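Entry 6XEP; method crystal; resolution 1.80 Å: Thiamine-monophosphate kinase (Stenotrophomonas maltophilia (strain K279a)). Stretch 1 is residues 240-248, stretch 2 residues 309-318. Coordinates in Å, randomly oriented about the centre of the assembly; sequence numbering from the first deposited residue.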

# COMPACT_ATOMS: atom_id res chain seq x y z
N ASN A 240 -14.07 1.07 27.75
CA ASN A 240 -14.03 0.85 29.21
C ASN A 240 -15.37 0.36 29.75
O ASN A 240 -15.88 0.86 30.77
N VAL A 241 -15.95 -0.65 29.09
CA VAL A 241 -17.27 -1.17 29.45
C VAL A 241 -17.26 -2.69 29.32
O VAL A 241 -16.35 -3.28 28.73
N ALA A 242 -18.30 -3.31 29.85
CA ALA A 242 -18.55 -4.71 29.54
C ALA A 242 -19.48 -4.82 28.35
O ALA A 242 -20.39 -4.00 28.16
N ALA A 243 -19.25 -5.85 27.54
CA ALA A 243 -20.16 -6.23 26.47
C ALA A 243 -20.74 -7.60 26.79
O ALA A 243 -20.00 -8.55 27.10
N HIS A 244 -22.06 -7.71 26.75
CA HIS A 244 -22.72 -8.97 27.04
C HIS A 244 -23.37 -9.45 25.75
O HIS A 244 -24.10 -8.69 25.11
N VAL A 245 -23.08 -10.69 25.35
CA VAL A 245 -23.62 -11.29 24.13
C VAL A 245 -24.54 -12.44 24.50
O VAL A 245 -24.15 -13.34 25.27
N ASP A 246 -25.75 -12.44 23.96
CA ASP A 246 -26.63 -13.58 24.08
C ASP A 246 -26.39 -14.50 22.89
O ASP A 246 -26.78 -14.17 21.76
N ALA A 247 -25.74 -15.64 23.14
CA ALA A 247 -25.32 -16.49 22.03
C ALA A 247 -26.52 -16.98 21.23
O ALA A 247 -26.43 -17.12 20.01
N ASP A 248 -27.65 -17.21 21.89
CA ASP A 248 -28.83 -17.72 21.19
C ASP A 248 -29.34 -16.73 20.15
O ASP A 248 -30.05 -17.15 19.23
N ASP A 309 -22.07 -1.99 32.85
CA ASP A 309 -20.99 -1.79 33.80
C ASP A 309 -20.14 -3.06 33.89
O ASP A 309 -20.65 -4.17 33.81
N GLY A 310 -18.83 -2.88 34.10
CA GLY A 310 -17.91 -4.00 34.21
C GLY A 310 -16.81 -3.96 33.16
O GLY A 310 -16.50 -2.89 32.62
N GLN A 311 -16.21 -5.11 32.85
CA GLN A 311 -15.16 -5.18 31.84
C GLN A 311 -15.31 -6.46 31.05
O GLN A 311 -15.77 -7.49 31.58
N GLY A 312 -14.89 -6.40 29.78
CA GLY A 312 -14.70 -7.57 28.95
C GLY A 312 -15.96 -8.00 28.21
O GLY A 312 -17.08 -7.59 28.52
N VAL A 313 -15.74 -8.85 27.21
CA VAL A 313 -16.85 -9.47 26.47
C VAL A 313 -17.32 -10.69 27.22
O VAL A 313 -16.52 -11.50 27.69
N HIS A 314 -18.64 -10.83 27.35
CA HIS A 314 -19.25 -11.94 28.03
C HIS A 314 -20.10 -12.68 27.02
O HIS A 314 -20.67 -12.07 26.11
N VAL A 315 -20.18 -13.99 27.18
CA VAL A 315 -21.13 -14.82 26.45
C VAL A 315 -22.01 -15.48 27.49
O VAL A 315 -21.50 -16.20 28.37
N ASP A 316 -23.32 -15.24 27.39
CA ASP A 316 -24.26 -15.82 28.34
C ASP A 316 -23.80 -15.58 29.78
O ASP A 316 -23.88 -16.46 30.64
N GLY A 317 -23.28 -14.37 30.03
CA GLY A 317 -22.92 -13.95 31.37
C GLY A 317 -21.48 -14.20 31.79
O GLY A 317 -21.06 -13.70 32.84
N GLU A 318 -20.70 -14.95 31.02
CA GLU A 318 -19.36 -15.36 31.44
C GLU A 318 -18.31 -14.68 30.57
O GLU A 318 -18.41 -14.72 29.35

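The strand at 242-245 and the parallel strand that ends at Val315 run 18° apart in direction and are bridged as neighbours in a sheet, so their side chains alternate between its two faces. The largest covered area, 70 Å², belongs to His314, which shares a face with His244 and Ala242. Its chi1 of -60° (m) and the -75° (m) of His244 bring the imidazoles into a face-to-face stack: centroids lie 4.0 Å apart, planes meet at 23°, and His244 CE1 approaches His314 CD2 to 3.4 Å. His314 CE1 also packs 3.7 Å from Ala242 CB. His314 N donates to Ala243 O at 2.7 Å, which anchors the backbone from which the ring projects; His314 ND1 adds a weak bond to the same Ala243 O at 3.3 Å. Beyond the stack, water 3 lies 3.0 Å from His244 ND1 and accepts from Gly317 N at 2.8 Å, linking the ring to the turn.

Val245, with 61 Å² covered, lies on the other face together with Ala243, Val313 and Val315. In its t rotamer (172°), Val245 CG2 reaches Val313 CG1 at 4.3 Å, a loose apolar contact; Ala247 CB extends this packing to Val315 CG1 at 3.9 Å.

At the C-terminal end Asp316, chi1 -59° (m), points its CB sideways but returns its carboxylate to the partner backbone: Ala247 N donates to Asp316 OD1 at 3.0 Å and 171°, while water 4 donates to both Asp316 OD2 and Asp248 OD1, each at 2.9 Å. At the other end, the CB atoms of Asn240 and Gln311 point away, yet their amides converge, and Gln311 NE2 donates to Asn240 OD1 at 2.8 Å with a nearly linear 171° angle. Water 2 lies beside this pair, 2.6 Å from Gln311 OE1 and 2.8 Å from Val241 O, and accepts from Gly312 N at 2.9 Å.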

# COMPACT_ATOMS: atom_id res chain seq x y z
CB ASN A 240 -13.58 2.12 29.95
CG ASN A 240 -13.22 1.86 31.43
OD1 ASN A 240 -12.67 0.81 31.78
ND2 ASN A 240 -13.52 2.83 32.29
CB VAL A 241 -18.40 -0.60 28.58
CG1 VAL A 241 -18.49 0.92 28.74
CG2 VAL A 241 -18.18 -1.02 27.09
CB ALA A 242 -19.18 -5.46 30.73
CB ALA A 243 -19.43 -6.25 25.13
CB HIS A 244 -23.74 -8.80 28.16
CG HIS A 244 -23.12 -8.68 29.52
ND1 HIS A 244 -22.94 -9.77 30.35
CD2 HIS A 244 -22.59 -7.62 30.17
CE1 HIS A 244 -22.36 -9.37 31.47
NE2 HIS A 244 -22.13 -8.07 31.38
CB VAL A 245 -22.50 -11.81 23.21
CG1 VAL A 245 -23.10 -12.59 22.04
CG2 VAL A 245 -21.65 -10.67 22.70
CB ASP A 246 -28.09 -13.18 24.15
CG ASP A 246 -28.98 -14.39 24.24
OD1 ASP A 246 -28.81 -15.16 25.21
OD2 ASP A 246 -29.80 -14.60 23.32
CB ALA A 247 -24.51 -17.68 22.54
CB ASP A 248 -29.97 -18.03 22.17
CG ASP A 248 -29.69 -19.24 23.07
OD1 ASP A 248 -28.83 -20.08 22.74
OD2 ASP A 248 -30.36 -19.34 24.12
CB ASP A 309 -21.58 -1.46 35.17
CG ASP A 309 -20.55 -0.91 36.14
OD1 ASP A 309 -19.42 -0.61 35.70
OD2 ASP A 309 -20.90 -0.78 37.34
CB GLN A 311 -13.75 -5.16 32.47
CG GLN A 311 -13.46 -3.92 33.32
CD GLN A 311 -13.24 -2.66 32.48
OE1 GLN A 311 -12.99 -2.74 31.27
NE2 GLN A 311 -13.33 -1.50 33.12
CB VAL A 313 -16.42 -9.84 25.05
CG1 VAL A 313 -17.66 -10.29 24.26
CG2 VAL A 313 -15.81 -8.68 24.41
CB HIS A 314 -20.14 -11.51 29.19
CG HIS A 314 -19.45 -10.75 30.27
ND1 HIS A 314 -18.83 -9.54 30.06
CD2 HIS A 314 -19.35 -10.99 31.60
CE1 HIS A 314 -18.35 -9.08 31.20
NE2 HIS A 314 -18.65 -9.95 32.15
CB VAL A 315 -20.46 -15.88 25.57
CG1 VAL A 315 -21.53 -16.69 24.85
CG2 VAL A 315 -19.50 -15.26 24.56
CB ASP A 316 -24.46 -17.31 28.05
CG ASP A 316 -24.97 -17.56 26.63
OD1 ASP A 316 -25.39 -16.58 25.95
OD2 ASP A 316 -24.94 -18.73 26.19
CB GLU A 318 -19.21 -16.88 31.33
CG GLU A 318 -17.86 -17.38 31.79
CD GLU A 318 -17.54 -16.94 33.21
OE1 GLU A 318 -18.12 -17.51 34.15
OE2 GLU A 318 -16.72 -16.01 33.37
O HOH W 1 -16.90 -0.27 33.07
O HOH W 2 -13.63 -3.91 29.05
O HOH W 3 -23.38 -12.06 28.52
O HOH W 4 -26.28 -20.23 24.16